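Local structure of CRISPR system Cmr subunit Cmr1-1 (Pyrococcus furiosus, 4W8Z) at residues I9-I14 with R128-S133; V138-T143 with S173-D178; G40-W45 with L144-L149. The protein forms part of the type III-B CRISPR Cmr complex, capping it together with Cmr6 and binding RNA in defence against invading nucleic acids. All coordinates share one frame; numbering follows the deposited sequence.

Contact 1. Residues I9-I14 with R128-S133; sequences IEEFEI and RVVLES
Glu10 and Leu131 face each other as an antiparallel hydrogen-bonded pair: Glu10 N donates to Leu131 O at 2.9 Å, and Leu131 N returns the bond to Glu10 O at 2.8 Å. The next such pair is Phe12 with Val129, where Phe12 N reaches Val129 O at 2.8 Å. That same oxygen lies at the edge of the Phe12 ring, near its plane. Phe12 CG stands anti to its own carbonyl carbon (chi1 -61°), and CE2 comes within 4.3 Å of Leu131 CD1; nearer the backbone, Phe12 CB packs on Val129 CB.

The other face of the sheet carries Ile9, Glu11, Glu13, Arg128, Val130 and Glu132. Here Glu13 OE1 uses its anti lone pair to take Arg128 NH2 at 2.6 Å, a salt bridge lying almost in the guanidinium plane, with the carboxylate turned 36° from it. The N-H...O angle of 132° makes this bond distinctly bent. Ile9 CD1 packs on Val130 CG1 at 4.3 Å.

Further out, helix 136-152 covers Phe12 and Leu131, while Met42 and Ile38 of helix 38-54 meet Leu131 and Val129. The chemistry is therefore two-sided: mostly apolar packing under the helices, with the buried Glu10 carboxylate among it, held by Ser173 just after strand 166-172; on the reverse, an ion pair whose Glu13 has weak, long pairings with Arg126 and Arg170 that probably help stabilise its charge.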
ATOM      1  N   ILE A   9     -24.371   5.418  -7.765  1.00 84.31           N
ATOM      2  CA  ILE A   9     -23.235   6.312  -7.968  1.00 87.25           C
ATOM      3  C   ILE A   9     -22.574   6.738  -6.654  1.00 80.18           C
ATOM      4  O   ILE A   9     -23.240   7.177  -5.717  1.00 80.61           O
ATOM      5  CB  ILE A   9     -23.655   7.567  -8.777  1.00 87.78           C
ATOM      6  CG1 ILE A   9     -22.490   8.550  -8.887  1.00 87.46           C
ATOM      7  CG2 ILE A   9     -24.879   8.238  -8.161  1.00 93.40           C
ATOM      8  CD1 ILE A   9     -22.753   9.699  -9.832  1.00 82.68           C
ATOM      9  N   GLU A  10     -21.252   6.586  -6.596  1.00 84.40           N
ATOM     10  CA  GLU A  10     -20.463   6.943  -5.419  1.00 82.59           C
ATOM     11  C   GLU A  10     -19.386   7.949  -5.802  1.00 85.43           C
ATOM     12  O   GLU A  10     -18.656   7.742  -6.771  1.00 94.82           O
ATOM     13  CB  GLU A  10     -19.822   5.699  -4.803  1.00 84.10           C
ATOM     14  CG  GLU A  10     -20.798   4.592  -4.465  1.00 85.30           C
ATOM     15  CD  GLU A  10     -21.446   4.783  -3.110  1.00 97.31           C
ATOM     16  OE1 GLU A  10     -20.706   4.846  -2.103  1.00 94.59           O
ATOM     17  OE2 GLU A  10     -22.695   4.869  -3.052  1.00 99.14           O
ATOM     18  N   GLU A  11     -19.281   9.039  -5.050  1.00 86.45           N
ATOM     19  CA  GLU A  11     -18.336  10.093  -5.397  1.00 88.73           C
ATOM     20  C   GLU A  11     -17.368  10.391  -4.255  1.00 83.10           C
ATOM     21  O   GLU A  11     -17.762  10.435  -3.091  1.00 88.72           O
ATOM     22  CB  GLU A  11     -19.089  11.361  -5.793  1.00 97.27           C
ATOM     23  CG  GLU A  11     -20.279  11.123  -6.714  1.00108.88           C
ATOM     24  CD  GLU A  11     -20.873  12.412  -7.249  1.00119.63           C
ATOM     25  OE1 GLU A  11     -20.146  13.159  -7.939  1.00124.36           O
ATOM     26  OE2 GLU A  11     -22.063  12.680  -6.978  1.00116.95           O
ATOM     27  N   PHE A  12     -16.099  10.593  -4.598  1.00 80.38           N
ATOM     28  CA  PHE A  12     -15.063  10.850  -3.602  1.00 77.81           C
ATOM     29  C   PHE A  12     -14.086  11.932  -4.039  1.00 81.08           C
ATOM     30  O   PHE A  12     -13.758  12.048  -5.218  1.00 81.98           O
ATOM     31  CB  PHE A  12     -14.269   9.573  -3.306  1.00 80.16           C
ATOM     32  CG  PHE A  12     -15.093   8.453  -2.751  1.00 75.82           C
ATOM     33  CD1 PHE A  12     -15.225   8.286  -1.385  1.00 68.23           C
ATOM     34  CD2 PHE A  12     -15.728   7.558  -3.597  1.00 71.53           C
ATOM     35  CE1 PHE A  12     -15.980   7.254  -0.871  1.00 67.55           C
ATOM     36  CE2 PHE A  12     -16.486   6.524  -3.089  1.00 74.22           C
ATOM     37  CZ  PHE A  12     -16.611   6.371  -1.725  1.00 75.58           C
ATOM     38  N   GLU A  13     -13.616  12.717  -3.077  1.00 76.36           N
ATOM     39  CA  GLU A  13     -12.429  13.535  -3.281  1.00 77.14           C
ATOM     40  C   GLU A  13     -11.334  13.042  -2.350  1.00 76.59           C
ATOM     41  O   GLU A  13     -11.493  13.071  -1.129  1.00 72.81           O
ATOM     42  CB  GLU A  13     -12.711  15.016  -3.027  1.00 80.28           C
ATOM     43  CG  GLU A  13     -12.995  15.823  -4.279  1.00 84.50           C
ATOM     44  CD  GLU A  13     -12.764  17.311  -4.075  1.00 98.27           C
ATOM     45  OE1 GLU A  13     -13.596  18.120  -4.546  1.00109.84           O
ATOM     46  OE2 GLU A  13     -11.742  17.669  -3.447  1.00 91.74           O
ATOM     47  N   ILE A  14     -10.232  12.566  -2.919  1.00 74.84           N
ATOM     48  CA  ILE A  14      -9.104  12.151  -2.096  1.00 75.84           C
ATOM     49  C   ILE A  14      -7.964  13.154  -2.222  1.00 77.36           C
ATOM     50  O   ILE A  14      -7.851  13.863  -3.219  1.00 80.05           O
ATOM     51  CB  ILE A  14      -8.608  10.734  -2.459  1.00 70.32           C
ATOM     52  CG1 ILE A  14      -7.776  10.755  -3.742  1.00 81.70           C
ATOM     53  CG2 ILE A  14      -9.782   9.777  -2.577  1.00 69.04           C
ATOM     54  CD1 ILE A  14      -7.187   9.404  -4.113  1.00 74.70           C
ATOM     55  N   ARG A 128     -10.534  13.630  -7.921  1.00 85.02           N
ATOM     56  CA  ARG A 128     -11.925  13.202  -7.860  1.00 78.98           C
ATOM     57  C   ARG A 128     -12.054  11.768  -8.345  1.00 77.57           C
ATOM     58  O   ARG A 128     -11.563  11.422  -9.418  1.00 88.20           O
ATOM     59  CB  ARG A 128     -12.818  14.114  -8.694  1.00 87.29           C
ATOM     60  CG  ARG A 128     -14.222  13.571  -8.880  1.00 97.51           C
ATOM     61  CD  ARG A 128     -15.250  14.682  -8.798  1.00116.89           C
ATOM     62  NE  ARG A 128     -14.916  15.630  -7.739  1.00127.94           N
ATOM     63  CZ  ARG A 128     -15.723  16.598  -7.318  1.00120.41           C
ATOM     64  NH1 ARG A 128     -16.926  16.741  -7.858  1.00124.58           N
ATOM     65  NH2 ARG A 128     -15.328  17.416  -6.354  1.00120.56           N
ATOM     66  N   VAL A 129     -12.707  10.930  -7.549  1.00 72.17           N
ATOM     67  CA  VAL A 129     -12.958   9.553  -7.944  1.00 73.49           C
ATOM     68  C   VAL A 129     -14.455   9.277  -7.941  1.00 78.32           C
ATOM     69  O   VAL A 129     -15.124   9.454  -6.923  1.00 83.87           O
ATOM     70  CB  VAL A 129     -12.248   8.549  -7.016  1.00 70.97           C
ATOM     71  CG1 VAL A 129     -12.582   7.130  -7.429  1.00 66.00           C
ATOM     72  CG2 VAL A 129     -10.743   8.773  -7.039  1.00 70.07           C
ATOM     73  N   VAL A 130     -14.981   8.856  -9.087  1.00 77.52           N
ATOM     74  CA  VAL A 130     -16.408   8.595  -9.222  1.00 82.15           C
ATOM     75  C   VAL A 130     -16.642   7.163  -9.680  1.00 87.28           C
ATOM     76  O   VAL A 130     -16.014   6.700 -10.635  1.00 89.27           O
ATOM     77  CB  VAL A 130     -17.072   9.568 -10.220  1.00 78.43           C
ATOM     78  CG1 VAL A 130     -18.535   9.209 -10.425  1.00 78.50           C
ATOM     79  CG2 VAL A 130     -16.932  11.007  -9.740  1.00 77.66           C
ATOM     80  N   LEU A 131     -17.543   6.466  -8.992  1.00 81.59           N
ATOM     81  CA  LEU A 131     -17.844   5.072  -9.301  1.00 76.39           C
ATOM     82  C   LEU A 131     -19.303   4.916  -9.700  1.00 78.18           C
ATOM     83  O   LEU A 131     -20.194   5.406  -9.007  1.00 78.75           O
ATOM     84  CB  LEU A 131     -17.536   4.174  -8.101  1.00 77.52           C
ATOM     85  CG  LEU A 131     -16.201   4.403  -7.390  1.00 81.52           C
ATOM     86  CD1 LEU A 131     -16.094   3.541  -6.135  1.00 81.76           C
ATOM     87  CD2 LEU A 131     -15.044   4.129  -8.336  1.00 85.76           C
ATOM     88  N   GLU A 132     -19.543   4.235 -10.818  1.00 84.18           N
ATOM     89  CA  GLU A 132     -20.900   4.027 -11.323  1.00 82.63           C
ATOM     90  C   GLU A 132     -21.142   2.573 -11.716  1.00 88.17           C
ATOM     91  O   GLU A 132     -20.304   1.950 -12.368  1.00 87.26           O
ATOM     92  CB  GLU A 132     -21.174   4.928 -12.531  1.00 83.81           C
ATOM     93  CG  GLU A 132     -21.104   6.416 -12.245  1.00 84.74           C
ATOM     94  CD  GLU A 132     -21.356   7.254 -13.483  1.00 87.28           C
ATOM     95  OE1 GLU A 132     -22.498   7.729 -13.661  1.00 95.56           O
ATOM     96  OE2 GLU A 132     -20.410   7.437 -14.279  1.00 96.58           O
ATOM     97  N   SER A 133     -22.299   2.043 -11.330  1.00 85.51           N
ATOM     98  CA  SER A 133     -22.670   0.678 -11.687  1.00 86.12           C
ATOM     99  C   SER A 133     -24.179   0.479 -11.611  1.00 94.22           C
ATOM    100  O   SER A 133     -24.850   1.098 -10.785  1.00103.65           O
ATOM    101  CB  SER A 133     -21.961  -0.326 -10.774  1.00 87.32           C
ATOM    102  OG  SER A 133     -22.298  -1.659 -11.112  1.00 84.08           O
TER

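Contact 2. Residues V138-T143 with S173-D178; sequences VIKLAT and SEVLED
Val175 reaches from its short helix onto helix 136-152, and its two methyls part company there. CG1, anti to the backbone N (chi1 171°), sits between Lys140 and Thr143, lying 3.9 Å from Lys140 CA. The same methyl meets Thr143 CG2 at 3.8 Å. CG2 turns instead to Ile139, whose CG2 is 4.2 Å from it.

Thr143 divides its branches in a similar way. Its methyl CG2, anti to the backbone N, faces the short helix and touches Leu176 CD2 at 3.6 Å, the two side chains crossing at a slant. From the same methyl, Ser173 OG is 4.1 Å away. The hydroxyl OG1 points elsewhere, toward Glu10 on strand 8-16, with which it makes a weak hydrogen bond.

On the solvent side, Lys140 runs out, extended beyond CG, past Val175 CG1 toward Asp178. Its NZ stops 4.1 Å from Asp178 OD2, opposite charges that attract each other at most loosely.

Ser173 is the N-cap of helix 174-178. Its OG accepts Leu176 N at 3.1 Å in a nearly straight bond (166° at the hydrogen) and also has a probable hydrogen bond to Glu10. The Glu10 carboxylate in addition makes weak bonds to the amides of Glu174 and Val175, so a negative group lies against the helix start, where the first-turn N-H groups, which lack backbone partners within the helix, would tend to stabilise it.

The two helix segments stand 85° apart, nearly perpendicular. Strand 166-172 is the last of a four-stranded ferredoxin-like unit, the core of the RAMP fold; the short capped helix that follows it turns across the second helix of that unit and packs at its side.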
ATOM      1  N   VAL A 138     -22.026  -4.931  -7.033  1.00 91.49           N
ATOM      2  CA  VAL A 138     -20.791  -4.443  -7.631  1.00 84.49           C
ATOM      3  C   VAL A 138     -20.319  -3.118  -7.027  1.00 82.51           C
ATOM      4  O   VAL A 138     -19.149  -2.982  -6.674  1.00 86.12           O
ATOM      5  CB  VAL A 138     -20.944  -4.277  -9.160  1.00 83.88           C
ATOM      6  CG1 VAL A 138     -19.819  -3.432  -9.725  1.00 85.76           C
ATOM      7  CG2 VAL A 138     -20.977  -5.637  -9.839  1.00 78.96           C
ATOM      8  N   ILE A 139     -21.222  -2.151  -6.901  1.00 79.00           N
ATOM      9  CA  ILE A 139     -20.843  -0.828  -6.412  1.00 79.26           C
ATOM     10  C   ILE A 139     -20.379  -0.894  -4.954  1.00 85.25           C
ATOM     11  O   ILE A 139     -19.516  -0.118  -4.536  1.00 79.80           O
ATOM     12  CB  ILE A 139     -22.006   0.190  -6.556  1.00 77.12           C
ATOM     13  CG1 ILE A 139     -21.502   1.623  -6.394  1.00 79.12           C
ATOM     14  CG2 ILE A 139     -23.125  -0.088  -5.567  1.00 87.86           C
ATOM     15  CD1 ILE A 139     -20.937   2.213  -7.657  1.00 79.68           C
ATOM     16  N   LYS A 140     -20.930  -1.832  -4.188  1.00 95.48           N
ATOM     17  CA  LYS A 140     -20.504  -2.034  -2.808  1.00 87.78           C
ATOM     18  C   LYS A 140     -19.061  -2.516  -2.779  1.00 86.10           C
ATOM     19  O   LYS A 140     -18.238  -2.003  -2.021  1.00 88.95           O
ATOM     20  CB  LYS A 140     -21.407  -3.039  -2.093  1.00 90.01           C
ATOM     21  CG  LYS A 140     -22.740  -2.483  -1.627  1.00 93.89           C
ATOM     22  CD  LYS A 140     -23.490  -3.526  -0.804  1.00 96.36           C
ATOM     23  CE  LYS A 140     -24.764  -2.959  -0.200  1.00106.20           C
ATOM     24  NZ  LYS A 140     -25.386  -3.893   0.779  1.00109.98           N
ATOM     25  N   LEU A 141     -18.762  -3.498  -3.624  1.00 80.37           N
ATOM     26  CA  LEU A 141     -17.424  -4.069  -3.711  1.00 83.80           C
ATOM     27  C   LEU A 141     -16.396  -3.074  -4.258  1.00 86.48           C
ATOM     28  O   LEU A 141     -15.226  -3.100  -3.875  1.00 87.19           O
ATOM     29  CB  LEU A 141     -17.448  -5.328  -4.579  1.00 77.46           C
ATOM     30  CG  LEU A 141     -18.198  -6.518  -3.979  1.00 73.52           C
ATOM     31  CD1 LEU A 141     -18.363  -7.620  -5.005  1.00 70.53           C
ATOM     32  CD2 LEU A 141     -17.467  -7.028  -2.756  1.00 69.88           C
ATOM     33  N   ALA A 142     -16.835  -2.201  -5.156  1.00 85.22           N
ATOM     34  CA  ALA A 142     -15.962  -1.173  -5.708  1.00 82.95           C
ATOM     35  C   ALA A 142     -15.573  -0.167  -4.628  1.00 81.41           C
ATOM     36  O   ALA A 142     -14.405   0.197  -4.494  1.00 80.14           O
ATOM     37  CB  ALA A 142     -16.639  -0.470  -6.876  1.00 76.99           C
ATOM     38  N   THR A 143     -16.561   0.272  -3.855  1.00 78.32           N
ATOM     39  CA  THR A 143     -16.337   1.250  -2.797  1.00 79.47           C
ATOM     40  C   THR A 143     -15.479   0.672  -1.672  1.00 73.09           C
ATOM     41  O   THR A 143     -14.588   1.348  -1.149  1.00 75.58           O
ATOM     42  CB  THR A 143     -17.677   1.768  -2.231  1.00 78.71           C
ATOM     43  OG1 THR A 143     -18.225   2.735  -3.135  1.00 84.04           O
ATOM     44  CG2 THR A 143     -17.487   2.423  -0.879  1.00 75.68           C
ATOM     45  N   SER A 173     -21.347   9.014  -0.190  1.00 78.54           N
ATOM     46  CA  SER A 173     -21.314   7.566  -0.321  1.00 79.60           C
ATOM     47  C   SER A 173     -22.418   6.883   0.469  1.00 88.24           C
ATOM     48  O   SER A 173     -22.324   6.745   1.688  1.00 90.92           O
ATOM     49  CB  SER A 173     -19.958   7.029   0.132  1.00 74.57           C
ATOM     50  OG  SER A 173     -19.926   5.618   0.047  1.00 74.94           O
ATOM     51  N   GLU A 174     -23.460   6.453  -0.233  1.00 88.72           N
ATOM     52  CA  GLU A 174     -24.550   5.731   0.402  1.00 84.77           C
ATOM     53  C   GLU A 174     -24.071   4.354   0.842  1.00 89.12           C
ATOM     54  O   GLU A 174     -24.587   3.791   1.807  1.00 99.20           O
ATOM     55  CB  GLU A 174     -25.748   5.603  -0.540  1.00 88.02           C
ATOM     56  CG  GLU A 174     -26.487   6.910  -0.781  1.00 90.16           C
ATOM     57  CD  GLU A 174     -27.763   6.722  -1.585  1.00 97.90           C
ATOM     58  OE1 GLU A 174     -28.146   5.557  -1.838  1.00 94.83           O
ATOM     59  OE2 GLU A 174     -28.386   7.741  -1.963  1.00 98.60           O
ATOM     60  N   VAL A 175     -23.074   3.821   0.140  1.00 86.51           N
ATOM     61  CA  VAL A 175     -22.532   2.505   0.467  1.00 79.00           C
ATOM     62  C   VAL A 175     -21.807   2.513   1.812  1.00 77.60           C
ATOM     63  O   VAL A 175     -22.057   1.654   2.655  1.00 84.42           O
ATOM     64  CB  VAL A 175     -21.572   2.000  -0.620  1.00 78.57           C
ATOM     65  CG1 VAL A 175     -20.862   0.739  -0.151  1.00 79.50           C
ATOM     66  CG2 VAL A 175     -22.328   1.738  -1.904  1.00 81.69           C
ATOM     67  N   LEU A 176     -20.918   3.480   2.013  1.00 73.40           N
ATOM     68  CA  LEU A 176     -20.217   3.609   3.287  1.00 72.65           C
ATOM     69  C   LEU A 176     -21.184   3.912   4.426  1.00 78.57           C
ATOM     70  O   LEU A 176     -20.994   3.448   5.549  1.00 83.32           O
ATOM     71  CB  LEU A 176     -19.149   4.699   3.213  1.00 70.16           C
ATOM     72  CG  LEU A 176     -17.911   4.385   2.369  1.00 76.36           C
ATOM     73  CD1 LEU A 176     -16.836   5.454   2.583  1.00 70.36           C
ATOM     74  CD2 LEU A 176     -17.373   2.984   2.668  1.00 63.04           C
ATOM     75  N   GLU A 177     -22.213   4.698   4.130  1.00 85.82           N
ATOM     76  CA  GLU A 177     -23.262   4.996   5.097  1.00 92.13           C
ATOM     77  C   GLU A 177     -23.982   3.708   5.499  1.00 91.90           C
ATOM     78  O   GLU A 177     -24.178   3.430   6.682  1.00 89.31           O
ATOM     79  CB  GLU A 177     -24.246   6.011   4.509  1.00 97.07           C
ATOM     80  CG  GLU A 177     -25.249   6.581   5.491  1.00103.76           C
ATOM     81  CD  GLU A 177     -26.141   7.647   4.869  1.00115.89           C
ATOM     82  OE1 GLU A 177     -26.213   7.728   3.622  1.00116.18           O
ATOM     83  OE2 GLU A 177     -26.766   8.412   5.633  1.00122.29           O
ATOM     84  N   ASP A 178     -24.344   2.917   4.494  1.00 92.51           N
ATOM     85  CA  ASP A 178     -25.053   1.660   4.693  1.00 91.80           C
ATOM     86  C   ASP A 178     -24.262   0.678   5.556  1.00 85.90           C
ATOM     87  O   ASP A 178     -24.814   0.048   6.459  1.00 92.26           O
ATOM     88  CB  ASP A 178     -25.366   1.026   3.339  1.00 97.20           C
ATOM     89  CG  ASP A 178     -26.774   0.473   3.264  1.00110.17           C
ATOM     90  OD1 ASP A 178     -27.718   1.183   3.680  1.00118.71           O
ATOM     91  OD2 ASP A 178     -26.934  -0.673   2.789  1.00110.28           O
TER

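Contact 3. Residues G40-W45 with L144-L149; sequences GAMRWW and LSLWAL
Ser145 sets its CB 3.6 Å from Met42 O, while its hydroxyl OG bonds back to Leu141 O, one turn earlier in its own helix. The site is where the two helices of the ferredoxin-like RAMP fold meet; the axes of the two segments approach to 8.1 Å and run nearly perpendicular, at 102°. OG stands anti to the carbonyl carbon (chi1 -65°), beside the backbone N, and Leu141 O satisfies this buried hydroxyl within the helix.

The remaining side-chain contacts are mostly apolar. Met42 crosses both leucines: SD approaches Leu146 CB at 4.1 Å, and CG meets Leu149 CD2, there at about a right angle. Leu149 also uses CD1, which touches Ala41 CB at 3.5 Å.

Trp45 is sandwiched. Over one face of its indole lies backbone of the partner helix, with Ala148 O above the centre and Leu149 N offset toward the rim; the opposite face receives Trp44 CZ3, also over the centre. Trp44 in turn meets the ring of Trp285. Ala148 CB rests 3.9 Å from Trp45 CE3, on the benzo ring, while CD1 of the Trp45 pyrrole ring lies 3.7 Å from Leu149 CA.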
ATOM      1  N   GLY A  40      -5.956   0.768 -10.877  1.00 88.10           N
ATOM      2  CA  GLY A  40      -5.145  -0.428 -10.736  1.00 77.77           C
ATOM      3  C   GLY A  40      -5.018  -0.886  -9.297  1.00 75.80           C
ATOM      4  O   GLY A  40      -5.072  -2.083  -9.008  1.00 75.37           O
ATOM      5  N   ALA A  41      -4.856   0.073  -8.391  1.00 69.24           N
ATOM      6  CA  ALA A  41      -4.720  -0.232  -6.973  1.00 66.68           C
ATOM      7  C   ALA A  41      -6.034  -0.723  -6.362  1.00 69.39           C
ATOM      8  O   ALA A  41      -6.027  -1.582  -5.478  1.00 75.59           O
ATOM      9  CB  ALA A  41      -4.215   0.982  -6.228  1.00 71.99           C
ATOM     10  N   MET A  42      -7.154  -0.173  -6.829  1.00 71.46           N
ATOM     11  CA  MET A  42      -8.476  -0.641  -6.417  1.00 75.50           C
ATOM     12  C   MET A  42      -8.653  -2.104  -6.798  1.00 82.28           C
ATOM     13  O   MET A  42      -9.120  -2.919  -5.997  1.00 83.03           O
ATOM     14  CB  MET A  42      -9.583   0.204  -7.055  1.00 71.11           C
ATOM     15  CG  MET A  42      -9.794   1.565  -6.408  1.00 73.12           C
ATOM     16  SD  MET A  42     -11.067   2.530  -7.245  1.00 73.69           S
ATOM     17  CE  MET A  42     -12.454   1.405  -7.137  1.00 72.56           C
ATOM     18  N   ARG A  43      -8.265  -2.428  -8.027  1.00 77.65           N
ATOM     19  CA  ARG A  43      -8.326  -3.795  -8.517  1.00 72.99           C
ATOM     20  C   ARG A  43      -7.461  -4.695  -7.646  1.00 73.74           C
ATOM     21  O   ARG A  43      -7.861  -5.807  -7.297  1.00 71.79           O
ATOM     22  CB  ARG A  43      -7.871  -3.868  -9.973  1.00 80.93           C
ATOM     23  CG  ARG A  43      -8.316  -5.123 -10.693  1.00 87.21           C
ATOM     24  CD  ARG A  43      -7.538  -5.334 -11.974  1.00 92.63           C
ATOM     25  NE  ARG A  43      -8.207  -6.292 -12.845  1.00100.04           N
ATOM     26  CZ  ARG A  43      -9.028  -5.945 -13.828  1.00107.36           C
ATOM     27  NH1 ARG A  43      -9.267  -4.661 -14.062  1.00112.82           N
ATOM     28  NH2 ARG A  43      -9.606  -6.878 -14.579  1.00109.50           N
ATOM     29  N   TRP A  44      -6.279  -4.201  -7.286  1.00 74.81           N
ATOM     30  CA  TRP A  44      -5.374  -4.956  -6.428  1.00 70.41           C
ATOM     31  C   TRP A  44      -6.033  -5.246  -5.090  1.00 72.59           C
ATOM     32  O   TRP A  44      -5.984  -6.371  -4.593  1.00 75.44           O
ATOM     33  CB  TRP A  44      -4.064  -4.203  -6.204  1.00 65.61           C
ATOM     34  CG  TRP A  44      -2.994  -5.062  -5.590  1.00 68.01           C
ATOM     35  CD1 TRP A  44      -2.002  -5.722  -6.250  1.00 62.71           C
ATOM     36  CD2 TRP A  44      -2.814  -5.363  -4.196  1.00 76.79           C
ATOM     37  NE1 TRP A  44      -1.213  -6.412  -5.359  1.00 66.93           N
ATOM     38  CE2 TRP A  44      -1.690  -6.210  -4.092  1.00 68.88           C
ATOM     39  CE3 TRP A  44      -3.491  -4.994  -3.027  1.00 61.64           C
ATOM     40  CZ2 TRP A  44      -1.230  -6.697  -2.871  1.00 63.23           C
ATOM     41  CZ3 TRP A  44      -3.037  -5.481  -1.816  1.00 61.71           C
ATOM     42  CH2 TRP A  44      -1.916  -6.325  -1.746  1.00 65.33           C
ATOM     43  N   TRP A  45      -6.659  -4.224  -4.516  1.00 76.65           N
ATOM     44  CA  TRP A  45      -7.221  -4.340  -3.180  1.00 70.63           C
ATOM     45  C   TRP A  45      -8.499  -5.156  -3.153  1.00 72.89           C
ATOM     46  O   TRP A  45      -8.852  -5.719  -2.119  1.00 78.56           O
ATOM     47  CB  TRP A  45      -7.457  -2.951  -2.581  1.00 69.82           C
ATOM     48  CG  TRP A  45      -6.262  -2.497  -1.825  1.00 66.19           C
ATOM     49  CD1 TRP A  45      -5.380  -1.523  -2.187  1.00 67.68           C
ATOM     50  CD2 TRP A  45      -5.777  -3.045  -0.596  1.00 65.24           C
ATOM     51  NE1 TRP A  45      -4.385  -1.414  -1.247  1.00 75.57           N
ATOM     52  CE2 TRP A  45      -4.604  -2.339  -0.259  1.00 69.03           C
ATOM     53  CE3 TRP A  45      -6.223  -4.061   0.258  1.00 70.81           C
ATOM     54  CZ2 TRP A  45      -3.872  -2.611   0.897  1.00 70.71           C
ATOM     55  CZ3 TRP A  45      -5.496  -4.331   1.404  1.00 75.25           C
ATOM     56  CH2 TRP A  45      -4.332  -3.607   1.714  1.00 73.44           C
ATOM     57  N   LEU A 144     -15.735  -0.580  -1.313  1.00 66.52           N
ATOM     58  CA  LEU A 144     -14.916  -1.263  -0.318  1.00 62.18           C
ATOM     59  C   LEU A 144     -13.460  -1.297  -0.761  1.00 66.16           C
ATOM     60  O   LEU A 144     -12.554  -1.057   0.036  1.00 67.66           O
ATOM     61  CB  LEU A 144     -15.433  -2.678  -0.073  1.00 59.45           C
ATOM     62  CG  LEU A 144     -16.618  -2.774   0.889  1.00 65.50           C
ATOM     63  CD1 LEU A 144     -17.278  -4.127   0.791  1.00 71.66           C
ATOM     64  CD2 LEU A 144     -16.168  -2.508   2.316  1.00 68.91           C
ATOM     65  N   SER A 145     -13.244  -1.589  -2.042  1.00 75.96           N
ATOM     66  CA  SER A 145     -11.903  -1.588  -2.619  1.00 68.62           C
ATOM     67  C   SER A 145     -11.220  -0.242  -2.441  1.00 74.01           C
ATOM     68  O   SER A 145     -10.092  -0.171  -1.947  1.00 80.67           O
ATOM     69  CB  SER A 145     -11.961  -1.941  -4.100  1.00 71.39           C
ATOM     70  OG  SER A 145     -12.417  -3.267  -4.275  1.00 76.92           O
ATOM     71  N   LEU A 146     -11.910   0.821  -2.844  1.00 72.56           N
ATOM     72  CA  LEU A 146     -11.379   2.175  -2.722  1.00 66.62           C
ATOM     73  C   LEU A 146     -11.137   2.549  -1.265  1.00 66.68           C
ATOM     74  O   LEU A 146     -10.128   3.181  -0.945  1.00 64.78           O
ATOM     75  CB  LEU A 146     -12.324   3.186  -3.369  1.00 66.16           C
ATOM     76  CG  LEU A 146     -11.944   4.659  -3.213  1.00 63.40           C
ATOM     77  CD1 LEU A 146     -10.543   4.925  -3.726  1.00 61.80           C
ATOM     78  CD2 LEU A 146     -12.937   5.512  -3.952  1.00 78.56           C
ATOM     79  N   TRP A 147     -12.066   2.164  -0.393  1.00 61.69           N
ATOM     80  CA  TRP A 147     -11.897   2.363   1.042  1.00 63.17           C
ATOM     81  C   TRP A 147     -10.598   1.718   1.514  1.00 69.70           C
ATOM     82  O   TRP A 147      -9.852   2.309   2.296  1.00 69.40           O
ATOM     83  CB  TRP A 147     -13.079   1.782   1.823  1.00 66.51           C
ATOM     84  CG  TRP A 147     -12.985   2.015   3.308  1.00 74.33           C
ATOM     85  CD1 TRP A 147     -13.591   3.013   4.023  1.00 78.36           C
ATOM     86  CD2 TRP A 147     -12.235   1.243   4.258  1.00 74.91           C
ATOM     87  NE1 TRP A 147     -13.270   2.907   5.357  1.00 68.26           N
ATOM     88  CE2 TRP A 147     -12.437   1.832   5.527  1.00 69.35           C
ATOM     89  CE3 TRP A 147     -11.414   0.113   4.159  1.00 73.38           C
ATOM     90  CZ2 TRP A 147     -11.846   1.331   6.686  1.00 65.44           C
ATOM     91  CZ3 TRP A 147     -10.827  -0.384   5.312  1.00 68.56           C
ATOM     92  CH2 TRP A 147     -11.047   0.226   6.559  1.00 71.29           C
ATOM     93  N   ALA A 148     -10.343   0.502   1.036  1.00 66.87           N
ATOM     94  CA  ALA A 148      -9.149  -0.250   1.416  1.00 69.22           C
ATOM     95  C   ALA A 148      -7.883   0.408   0.868  1.00 70.99           C
ATOM     96  O   ALA A 148      -6.855   0.464   1.549  1.00 70.45           O
ATOM     97  CB  ALA A 148      -9.251  -1.692   0.934  1.00 63.49           C
ATOM     98  N   LEU A 149      -7.967   0.905  -0.361  1.00 62.07           N
ATOM     99  CA  LEU A 149      -6.847   1.598  -0.989  1.00 64.49           C
ATOM    100  C   LEU A 149      -6.414   2.823  -0.181  1.00 68.82           C
ATOM    101  O   LEU A 149      -5.223   3.072  -0.009  1.00 67.73           O
ATOM    102  CB  LEU A 149      -7.215   2.014  -2.416  1.00 70.12           C
ATOM    103  CG  LEU A 149      -6.263   2.985  -3.114  1.00 69.95           C
ATOM    104  CD1 LEU A 149      -4.849   2.431  -3.107  1.00 82.18           C
ATOM    105  CD2 LEU A 149      -6.730   3.258  -4.537  1.00 65.20           C
TER

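Overall arrangement
All three contacts lie in or directly against one ferredoxin-like unit. Contact 1 joins its two central strands, 8-16 and 126-133; contact 3 joins its two helices, 38-54 and 136-152, on one face of that sheet; contact 2 sets the short helix after the last strand against helix 136-152. Centres of contacts 1 and 2 are about 10 Å apart, of 2 and 3 about 12 Å, and of 1 and 3 about 13 Å. Segments 138-143 and 144-149 are consecutive on helix 136-152, so it serves both helix contacts. Along the chain contact 1 closes before contact 2 opens, while contact 3 alternates with both, so sheet and helices interlock, contact 3 being the fully buried part.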